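Long-range contacts in ribokinase, putative (Burkholderia thailandensis, PDB 3B1N), which probably phosphorylates nucleosides as a kinase of the ribokinase family and is seen here holding ADP and the nucleoside analogue mizoribine: residues Leu95-Met104 and Thr115-Gln124; Glu207-Leu217 and Ala226-Thr234. All coordinates share one frame; numbering follows the deposited sequence. Where two conformers were deposited one is given.

In the fold
Both contacts are built on beta hairpins, but on different sheets. Interaction 1 comes first along the chain and joins strands 101-107 and 113-118 of the smaller, four-stranded sheet, which continues into the second subunit. Interaction 2 follows and lies at one end of the nine-stranded sheet, where strands 216-220 and 226-230 pair beneath helix 207-211. Their centres are 34 Å apart, on opposite sides of the centre of the chain, and their nearest atoms stay about 21 Å from each other. Interaction 1 lines the mizoribine pocket directly, with Ala-103, Thr-115, Phe-117 and Met-122, whereas interaction 2 lies at the base of a hairpin whose far end, from Thr-220 to Gly-225, holds several residues of the ADP site.

Interaction 1 (Leu95-Met104 and Thr115-Gln124). With MZR (5-hydroxy-1-(beta-D-ribofuranosyl)-1H-imidazole-4-carboxamide), chain F.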
loop_
_atom_site.group_PDB
_atom_site.type_symbol
_atom_site.label_atom_id
_atom_site.label_comp_id
_atom_site.label_asym_id
_atom_site.label_seq_id
_atom_site.Cartn_x
_atom_site.Cartn_y
_atom_site.Cartn_z
ATOM N N LEU B 95 -10.345 18.444 -17.022
ATOM C CA LEU B 95 -9.243 19.419 -17.218
ATOM C C LEU B 95 -8.300 18.997 -18.315
ATOM O O LEU B 95 -7.817 17.862 -18.360
ATOM C CB LEU B 95 -8.434 19.563 -15.937
ATOM C CG LEU B 95 -9.210 19.751 -14.649
ATOM C CD1 LEU B 95 -8.224 19.824 -13.451
ATOM C CD2 LEU B 95 -10.091 20.984 -14.745
ATOM N N PRO B 96 -7.980 19.918 -19.244
ATOM C CA PRO B 96 -7.146 19.532 -20.385
ATOM C C PRO B 96 -5.746 19.165 -19.989
ATOM O O PRO B 96 -5.226 19.665 -18.990
ATOM C CB PRO B 96 -7.104 20.816 -21.269
ATOM C CG PRO B 96 -8.248 21.564 -20.852
ATOM C CD PRO B 96 -8.602 21.236 -19.420
ATOM N N ASP B 97 -5.174 18.219 -20.744
ATOM C CA ASP B 97 -3.747 17.870 -20.600
ATOM C C ASP B 97 -3.355 17.476 -19.174
ATOM O O ASP B 97 -2.223 17.734 -18.690
ATOM C CB ASP B 97 -2.851 19.029 -21.124
ATOM C CG ASP B 97 -1.407 18.614 -21.284
ATOM O OD1 ASP B 97 -0.495 19.376 -20.844
ATOM O OD2 ASP B 97 -1.184 17.509 -21.821
ATOM N N THR B 98 -4.292 16.815 -18.495
ATOM C CA THR B 98 -4.119 16.446 -17.074
ATOM C C THR B 98 -4.533 14.981 -16.908
ATOM O O THR B 98 -5.431 14.518 -17.636
ATOM C CB THR B 98 -5.019 17.361 -16.176
ATOM O OG1 THR B 98 -4.613 18.712 -16.350
ATOM C CG2 THR B 98 -4.902 17.056 -14.701
ATOM N N TYR B 99 -3.906 14.292 -15.958
ATOM C CA TYR B 99 -4.320 12.919 -15.633
ATOM C C TYR B 99 -5.388 12.960 -14.548
ATOM O O TYR B 99 -5.345 13.822 -13.671
ATOM C CB TYR B 99 -3.141 12.052 -15.175
ATOM C CG TYR B 99 -2.217 11.665 -16.324
ATOM C CD1 TYR B 99 -2.337 10.413 -16.930
ATOM C CD2 TYR B 99 -1.229 12.546 -16.776
ATOM C CE1 TYR B 99 -1.453 10.040 -17.975
ATOM C CE2 TYR B 99 -0.384 12.184 -17.827
ATOM C CZ TYR B 99 -0.523 10.946 -18.401
ATOM O OH TYR B 99 0.311 10.581 -19.420
ATOM N N SER B 100 -6.322 11.994 -14.589
ATOM C CA SER B 100 -7.242 11.830 -13.481
ATOM C C SER B 100 -6.535 11.304 -12.243
ATOM O O SER B 100 -5.473 10.664 -12.337
ATOM C CB SER B 100 -8.370 10.866 -13.883
ATOM O OG SER B 100 -8.946 11.283 -15.105
ATOM N N ALA B 101 -7.178 11.522 -11.093
ATOM C CA ALA B 101 -6.726 10.931 -9.816
ATOM C C ALA B 101 -6.535 9.431 -9.921
ATOM O O ALA B 101 -7.295 8.737 -10.575
ATOM C CB ALA B 101 -7.722 11.246 -8.689
ATOM N N GLN B 102 -5.510 8.924 -9.226
ATOM C CA GLN B 102 -5.199 7.499 -9.214
ATOM C C GLN B 102 -4.879 7.088 -7.785
ATOM O O GLN B 102 -4.068 7.712 -7.116
ATOM C CB GLN B 102 -4.012 7.206 -10.171
ATOM C CG GLN B 102 -3.426 5.842 -9.967
ATOM C CD GLN B 102 -4.211 4.762 -10.659
ATOM O OE1 GLN B 102 -4.365 4.783 -11.895
ATOM N NE2 GLN B 102 -4.671 3.765 -9.880
ATOM N N ALA B 103 -5.570 6.064 -7.307
ATOM C CA ALA B 103 -5.315 5.560 -5.945
ATOM C C ALA B 103 -4.690 4.199 -6.040
ATOM O O ALA B 103 -5.154 3.341 -6.781
ATOM C CB ALA B 103 -6.658 5.444 -5.174
ATOM N N MET B 104 -3.591 4.013 -5.306
ATOM C CA MET B 104 -2.976 2.695 -5.195
ATOM C C MET B 104 -3.307 2.233 -3.780
ATOM O O MET B 104 -2.832 2.803 -2.814
ATOM C CB MET B 104 -1.448 2.799 -5.432
ATOM C CG MET B 104 -1.037 3.426 -6.763
ATOM S SD MET B 104 -1.213 2.234 -8.113
ATOM C CE MET B 104 -0.112 0.921 -7.616
ATOM N N THR B 115 -3.361 3.706 1.448
ATOM C CA THR B 115 -3.530 4.175 0.063
ATOM C C THR B 115 -2.504 5.263 -0.261
ATOM O O THR B 115 -2.365 6.228 0.491
ATOM C CB THR B 115 -4.939 4.738 -0.104
ATOM O OG1 THR B 115 -5.876 3.666 0.055
ATOM C CG2 THR B 115 -5.127 5.412 -1.483
ATOM N N ALA B 116 -1.771 5.092 -1.361
ATOM C CA ALA B 116 -1.003 6.185 -1.930
ATOM C C ALA B 116 -1.861 6.805 -3.012
ATOM O O ALA B 116 -2.278 6.102 -3.958
ATOM C CB ALA B 116 0.258 5.618 -2.572
ATOM N N PHE B 117 -2.071 8.103 -2.888
ATOM C CA PHE B 117 -3.050 8.770 -3.757
ATOM C C PHE B 117 -2.341 9.819 -4.589
ATOM O O PHE B 117 -1.700 10.709 -4.027
ATOM C CB PHE B 117 -4.177 9.363 -2.883
ATOM C CG PHE B 117 -5.410 9.701 -3.651
ATOM C CD1 PHE B 117 -6.391 8.723 -3.886
ATOM C CD2 PHE B 117 -5.578 10.999 -4.143
ATOM C CE1 PHE B 117 -7.528 9.069 -4.608
ATOM C CE2 PHE B 117 -6.705 11.327 -4.899
ATOM C CZ PHE B 117 -7.681 10.354 -5.099
ATOM N N HIS B 118 -2.444 9.693 -5.917
ATOM C CA HIS B 118 -1.905 10.728 -6.805
ATOM C C HIS B 118 -3.066 11.599 -7.288
ATOM O O HIS B 118 -3.875 11.135 -8.072
ATOM C CB HIS B 118 -1.151 10.183 -8.007
ATOM C CG HIS B 118 -0.411 11.280 -8.732
ATOM N ND1 HIS B 118 -0.844 11.799 -9.937
ATOM C CD2 HIS B 118 0.651 12.041 -8.353
ATOM C CE1 HIS B 118 -0.049 12.796 -10.291
ATOM N NE2 HIS B 118 0.872 12.956 -9.357
ATOM N N PRO B 119 -3.159 12.823 -6.780
ATOM C CA PRO B 119 -4.365 13.613 -6.978
ATOM C C PRO B 119 -4.654 13.947 -8.412
ATOM O O PRO B 119 -5.829 13.927 -8.777
ATOM C CB PRO B 119 -4.162 14.871 -6.123
ATOM C CG PRO B 119 -2.702 14.873 -5.824
ATOM C CD PRO B 119 -2.204 13.492 -5.876
ATOM N N GLY B 120 -3.650 14.280 -9.229
ATOM C CA GLY B 120 -3.953 14.692 -10.589
ATOM C C GLY B 120 -5.012 15.794 -10.585
ATOM O O GLY B 120 -4.956 16.773 -9.814
ATOM N N ALA B 121 -6.011 15.604 -11.431
ATOM C CA ALA B 121 -7.080 16.587 -11.619
ATOM C C ALA B 121 -7.848 16.899 -10.337
ATOM O O ALA B 121 -8.427 17.980 -10.210
ATOM C CB ALA B 121 -8.026 16.107 -12.694
ATOM N N MET B 122 -7.851 15.993 -9.366
ATOM C CA MET B 122 -8.483 16.286 -8.113
ATOM C C MET B 122 -7.943 17.518 -7.385
ATOM O O MET B 122 -8.670 18.168 -6.622
ATOM C CB MET B 122 -8.451 15.032 -7.205
ATOM C CG MET B 122 -9.288 15.214 -5.904
ATOM S SD MET B 122 -9.033 13.897 -4.683
ATOM C CE MET B 122 -7.554 14.449 -3.838
ATOM N N MET B 123 -6.682 17.870 -7.673
ATOM C CA MET B 123 -6.059 19.047 -7.033
ATOM C C MET B 123 -6.837 20.319 -7.345
ATOM O O MET B 123 -6.762 21.294 -6.583
ATOM C CB MET B 123 -4.616 19.233 -7.489
ATOM C CG MET B 123 -3.712 18.163 -7.102
ATOM S SD MET B 123 -1.971 18.709 -7.257
ATOM C CE MET B 123 -2.133 20.369 -7.961
ATOM N N GLN B 124 -7.582 20.311 -8.457
ATOM C CA GLN B 124 -8.347 21.514 -8.896
ATOM C C GLN B 124 -9.841 21.386 -8.612
ATOM O O GLN B 124 -10.628 22.107 -9.217
ATOM C CB GLN B 124 -8.169 21.797 -10.402
ATOM C CG GLN B 124 -6.724 21.659 -10.917
ATOM C CD GLN B 124 -5.757 22.504 -10.152
ATOM O OE1 GLN B 124 -6.103 23.564 -9.651
ATOM N NE2 GLN B 124 -4.504 22.024 -10.038
HETATM N N1 MZR F . -8.853 11.752 -1.235
HETATM O O3 MZR F . -10.596 9.957 -2.469
HETATM C C4 MZR F . -9.657 9.055 -1.925
HETATM C C5 MZR F . -8.493 9.415 -1.147
HETATM C C6 MZR F . -8.069 10.776 -0.810
HETATM O O6 MZR F . -7.003 10.870 -0.164
HETATM N N7 MZR F . -7.927 8.210 -0.863
HETATM C C8 MZR F . -8.687 7.234 -1.410
HETATM N N9 MZR F . -9.764 7.742 -2.076
HETATM C "C1'" MZR F . -10.832 6.984 -2.747
HETATM C "C2'" MZR F . -10.415 5.861 -3.680
HETATM O "O2'" MZR F . -10.355 6.425 -4.986
HETATM C "C3'" MZR F . -11.520 4.801 -3.438
HETATM O "O3'" MZR F . -12.328 4.453 -4.564
HETATM C "C4'" MZR F . -12.367 5.377 -2.334
HETATM O "O4'" MZR F . -11.502 6.298 -1.695
HETATM C "C5'" MZR F . -12.811 4.307 -1.365
HETATM O "O5'" MZR F . -13.640 4.971 -0.374
HETATM O O HOH W 1 -3.012 11.027 -11.250
#
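The carbonyl oxygen of His-118 takes three approaches at once: Gln-102 N donates to it at 3.0 Å, water 1 donates over a longer distance, and the CA-H of Ala-101 points at it. The same water also hydrogen-bonds Ser-100 O, 2.7 Å away. It lies, too, in the plane of the imidazole at its edge, 2.6 Å from His-118 ND1; the ring gets there because CG is anti to the backbone N (chi1 -169°). One water thus ties the histidine side chain to the backbone of both segments. In return, His-118 N donates to Gln-102 O, closing the hydrogen-bonded pair, and Met-104 with Ala-116 makes the next such pair of the antiparallel ladder.

Between them, Ala-103 and Phe-117 form a non-hydrogen-bonded pair whose side chains face the nucleoside. The imidazole of mizoribine lies over one face of the phenyl ring, displaced toward its rim, with C4 of the ligand 3.4 Å from Phe-117 CE1. Gln-102 O sits over the opposite face. Two methyls come at the ring obliquely, Ala-103 CB meeting Phe-117 CD1 at 3.5 Å and Ala-101 CB meeting Phe-117 CZ at 3.7 Å.

Past Pro-119 the chain turns into a 3-10 segment, yet it stays fastened: Ala-121 N donates to Tyr-99 O at 2.9 Å, somewhat bent at the hydrogen (144°). Farther along, Leu-95 CD1 rests 3.5 Å from Gln-124 CG, the two side chains crossing at about a right angle.

Thr-115 to Phe-117 also pair in parallel with a strand of the second subunit, whose Ser-36 hydrogen-bonds mizoribine. Such a sheet, covering the nucleoside and shared between subunits, is consistent with the lid and beta-clasp dimer interface known from ribokinase.

Interaction 2 (Glu207-Leu217 and Ala226-Thr234); sequences EDEIASRVQAL and ATIRHRDGT. With NA (sodium ion), chain H.
Leu-217 and Arg-229 form a hydrogen-bonded pair in the beta hairpin of strands 216-220 and 226-230, near one end of the nine-stranded sheet of this ribokinase-type alpha/beta fold. Leu-217 N donates to Arg-229 O at 2.8 Å, and Arg-229 N returns a bond of 2.9 Å to Leu-217 O. The CA-H of Ala-216 also points at Arg-229 O, while Ala-216 CB packs against Ile-228 CG2 on the sheet face opposite to Leu-217.

On the Leu-217 face, the long side chain of Arg-229 reaches helix 207-211. Bends at chi2 (112°) and chi3 (94°) lay its guanidinium over the helix, where Ala-211 CB sits 3.8 Å above the plane and over its centre. Asp-208 forms a salt bridge at the edge of this group, its carboxylate turned almost perpendicular to the guanidinium (87°). The separation of 2.5 Å between Asp-208 OD1 and Arg-229 NH2 is very short, so its exact value is doubtful. Glu-207 OE2 is linked weakly, through water 2, to Arg-229 NE.

Further out, two waters bridge the segments. Water 3 donates to Gln-215 O and accepts from Arg-231 N, at 3.0 Å from the latter. Water 4 donates to Leu-217 O and lies 2.6 Å from Thr-227 OG1, a hydroxyl that is also hydrogen-bonded to Arg-221 of the ADP pocket.

Within the helix, Glu-209 O accepts from Ser-212 OG and Arg-213 NH2, which approach from opposite faces of its carbonyl plane and fasten the turn leading into the strand. That turn presents Arg-213 O to a sodium ion, also held by the carbonyls of Ile-183, Glu-184 and Ala-186 and by water 5, and the distance from Arg-213 O to sodium is 2.2 Å.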
loop_
_atom_site.group_PDB
_atom_site.type_symbol
_atom_site.label_atom_id
_atom_site.label_comp_id
_atom_site.label_asym_id
_atom_site.label_seq_id
_atom_site.Cartn_x
_atom_site.Cartn_y
_atom_site.Cartn_z
ATOM N N GLU B 207 -17.399 12.343 21.301
ATOM C CA GLU B 207 -18.485 11.983 20.388
ATOM C C GLU B 207 -19.768 12.720 20.748
ATOM O O GLU B 207 -20.516 13.115 19.853
ATOM C CB GLU B 207 -18.747 10.479 20.353
ATOM C CG GLU B 207 -17.664 9.665 19.664
ATOM C CD GLU B 207 -18.064 8.215 19.463
ATOM O OE1 GLU B 207 -17.197 7.399 19.092
ATOM O OE2 GLU B 207 -19.242 7.878 19.679
ATOM N N ASP B 208 -19.990 12.894 22.061
ATOM C CA ASP B 208 -21.139 13.609 22.616
ATOM C C ASP B 208 -21.204 15.013 22.085
ATOM O O ASP B 208 -22.280 15.478 21.690
ATOM C CB ASP B 208 -21.054 13.689 24.156
ATOM C CG ASP B 208 -21.536 12.423 24.855
ATOM O OD1 ASP B 208 -22.154 11.541 24.216
ATOM O OD2 ASP B 208 -21.301 12.324 26.086
ATOM N N GLU B 209 -20.051 15.683 22.092
ATOM C CA GLU B 209 -19.944 17.057 21.640
ATOM C C GLU B 209 -20.145 17.189 20.128
ATOM O O GLU B 209 -20.748 18.133 19.659
ATOM C CB GLU B 209 -18.635 17.679 22.127
ATOM C CG GLU B 209 -18.682 17.935 23.655
ATOM C CD GLU B 209 -17.326 18.170 24.322
ATOM O OE1 GLU B 209 -17.308 18.845 25.384
ATOM O OE2 GLU B 209 -16.285 17.673 23.840
ATOM N N ILE B 210 -19.659 16.217 19.363
ATOM C CA ILE B 210 -19.871 16.246 17.924
ATOM C C ILE B 210 -21.360 16.044 17.600
ATOM O O ILE B 210 -21.953 16.751 16.751
ATOM C CB ILE B 210 -18.980 15.174 17.237
ATOM C CG1 ILE B 210 -17.497 15.530 17.386
ATOM C CG2 ILE B 210 -19.339 14.979 15.768
ATOM C CD1 ILE B 210 -16.588 14.367 17.081
ATOM N N ALA B 211 -21.945 15.077 18.305
ATOM C CA ALA B 211 -23.327 14.687 18.120
ATOM C C ALA B 211 -24.263 15.863 18.406
ATOM O O ALA B 211 -25.319 15.989 17.793
ATOM C CB ALA B 211 -23.663 13.527 19.046
ATOM N N SER B 212 -23.855 16.740 19.324
ATOM C CA SER B 212 -24.678 17.916 19.635
ATOM C C SER B 212 -24.675 18.951 18.519
ATOM O O SER B 212 -25.555 19.804 18.490
ATOM C CB SER B 212 -24.258 18.543 20.966
ATOM O OG SER B 212 -23.064 19.293 20.831
ATOM N N ARG B 213 -23.712 18.870 17.591
ATOM C CA ARG B 213 -23.584 19.854 16.504
ATOM C C ARG B 213 -24.104 19.412 15.132
ATOM O O ARG B 213 -23.953 20.146 14.143
ATOM C CB ARG B 213 -22.141 20.338 16.419
ATOM C CG ARG B 213 -21.670 20.991 17.738
ATOM C CD ARG B 213 -20.211 21.325 17.619
ATOM N NE ARG B 213 -19.767 22.301 18.622
ATOM C CZ ARG B 213 -19.578 22.035 19.910
ATOM N NH1 ARG B 213 -19.145 23.006 20.708
ATOM N NH2 ARG B 213 -19.823 20.828 20.410
ATOM N N VAL B 214 -24.681 18.216 15.079
ATOM C CA VAL B 214 -25.275 17.683 13.856
ATOM C C VAL B 214 -26.611 17.026 14.155
ATOM O O VAL B 214 -26.927 16.710 15.309
ATOM C CB VAL B 214 -24.342 16.620 13.175
ATOM C CG1 VAL B 214 -23.089 17.300 12.552
ATOM C CG2 VAL B 214 -23.962 15.477 14.167
ATOM N N GLN B 215 -27.391 16.799 13.116
ATOM C CA GLN B 215 -28.618 16.026 13.245
ATOM C C GLN B 215 -28.376 14.532 13.461
ATOM O O GLN B 215 -29.165 13.862 14.145
ATOM C CB GLN B 215 -29.557 16.270 12.067
ATOM C CG GLN B 215 -30.107 17.709 12.073
ATOM C CD GLN B 215 -31.099 17.965 10.955
ATOM O OE1 GLN B 215 -31.691 17.026 10.407
ATOM N NE2 GLN B 215 -31.282 19.255 10.596
ATOM N N ALA B 216 -27.310 13.991 12.849
ATOM C CA ALA B 216 -26.992 12.583 13.096
ATOM C C ALA B 216 -25.495 12.404 12.932
ATOM O O ALA B 216 -24.895 13.047 12.063
ATOM C CB ALA B 216 -27.740 11.621 12.130
ATOM N N LEU B 217 -24.926 11.582 13.798
ATOM C CA LEU B 217 -23.508 11.166 13.742
ATOM C C LEU B 217 -23.543 9.679 13.467
ATOM O O LEU B 217 -24.027 8.874 14.267
ATOM C CB LEU B 217 -22.809 11.433 15.073
ATOM C CG LEU B 217 -21.442 10.783 15.367
ATOM C CD1 LEU B 217 -20.411 11.106 14.274
ATOM C CD2 LEU B 217 -20.910 11.169 16.747
ATOM N N ALA B 226 -23.088 -0.657 12.255
ATOM C CA ALA B 226 -22.880 0.787 12.404
ATOM C C ALA B 226 -23.753 1.328 13.506
ATOM O O ALA B 226 -24.693 0.630 13.914
ATOM C CB ALA B 226 -23.255 1.509 11.063
ATOM N N THR B 227 -23.472 2.561 13.940
ATOM C CA THR B 227 -24.388 3.282 14.858
ATOM C C THR B 227 -24.820 4.591 14.259
ATOM O O THR B 227 -24.033 5.267 13.592
ATOM C CB THR B 227 -23.733 3.524 16.213
ATOM O OG1 THR B 227 -22.500 4.180 16.020
ATOM C CG2 THR B 227 -23.480 2.222 16.928
ATOM N N ILE B 228 -26.074 4.964 14.506
ATOM C CA ILE B 228 -26.556 6.274 14.101
ATOM C C ILE B 228 -27.072 6.984 15.342
ATOM O O ILE B 228 -28.144 6.626 15.893
ATOM C CB ILE B 228 -27.677 6.146 13.096
ATOM C CG1 ILE B 228 -27.145 5.404 11.845
ATOM C CG2 ILE B 228 -28.239 7.544 12.713
ATOM C CD1 ILE B 228 -28.193 5.231 10.696
ATOM N N ARG B 229 -26.350 7.992 15.746
ATOM C CA ARG B 229 -26.717 8.811 16.916
ATOM C C ARG B 229 -27.447 10.062 16.433
ATOM O O ARG B 229 -26.910 10.858 15.673
ATOM C CB ARG B 229 -25.435 9.215 17.662
ATOM C CG ARG B 229 -25.702 10.188 18.814
ATOM C CD ARG B 229 -25.441 9.512 20.125
ATOM N NE ARG B 229 -24.093 9.745 20.595
ATOM C CZ ARG B 229 -23.775 10.628 21.544
ATOM N NH1 ARG B 229 -24.701 11.390 22.095
ATOM N NH2 ARG B 229 -22.513 10.768 21.906
ATOM N N HIS B 230 -28.675 10.251 16.925
ATOM C CA HIS B 230 -29.511 11.393 16.540
ATOM C C HIS B 230 -30.197 11.907 17.808
ATOM O O HIS B 230 -30.036 11.313 18.867
ATOM C CB HIS B 230 -30.528 10.994 15.467
ATOM C CG HIS B 230 -31.387 9.825 15.846
ATOM N ND1 HIS B 230 -32.718 9.962 16.206
ATOM C CD2 HIS B 230 -31.105 8.505 15.940
ATOM C CE1 HIS B 230 -33.206 8.774 16.525
ATOM N NE2 HIS B 230 -32.257 7.869 16.347
ATOM N N ARG B 231 -30.941 13.007 17.673
ATOM C CA ARG B 231 -31.715 13.674 18.751
ATOM C C ARG B 231 -32.256 12.718 19.833
ATOM O O ARG B 231 -31.916 12.824 21.024
ATOM C CB ARG B 231 -32.866 14.452 18.061
ATOM C CG ARG B 231 -33.832 15.284 18.920
ATOM C CD ARG B 231 -33.338 16.709 19.153
ATOM N NE ARG B 231 -32.469 16.732 20.331
ATOM C CZ ARG B 231 -32.266 17.788 21.119
ATOM N NH1 ARG B 231 -32.865 18.952 20.867
ATOM N NH2 ARG B 231 -31.459 17.675 22.173
ATOM N N ASP B 232 -33.075 11.764 19.406
ATOM C CA ASP B 232 -33.892 10.961 20.331
ATOM C C ASP B 232 -33.275 9.658 20.829
ATOM O O ASP B 232 -33.829 9.002 21.733
ATOM C CB ASP B 232 -35.236 10.641 19.663
ATOM C CG ASP B 232 -36.086 11.883 19.441
ATOM O OD1 ASP B 232 -35.784 12.936 20.077
ATOM O OD2 ASP B 232 -37.049 11.801 18.634
ATOM N N GLY B 233 -32.144 9.257 20.251
ATOM C CA GLY B 233 -31.621 7.934 20.551
ATOM C C GLY B 233 -30.489 7.567 19.627
ATOM O O GLY B 233 -30.027 8.404 18.846
ATOM N N THR B 234 -30.026 6.333 19.782
ATOM C CA THR B 234 -29.008 5.763 18.918
ATOM C C THR B 234 -29.512 4.452 18.323
ATOM O O THR B 234 -29.953 3.539 19.042
ATOM C CB THR B 234 -27.701 5.505 19.697
ATOM O OG1 THR B 234 -27.226 6.746 20.260
ATOM C CG2 THR B 234 -26.621 4.893 18.772
HETATM NA NA NA H . -23.553 20.936 12.113
HETATM O O HOH W 2 -22.388 7.384 18.685
HETATM O O HOH W 3 -31.567 14.400 15.133
HETATM O O HOH W 4 -22.898 6.791 16.018
HETATM O O HOH W 5 -25.847 21.842 12.245
#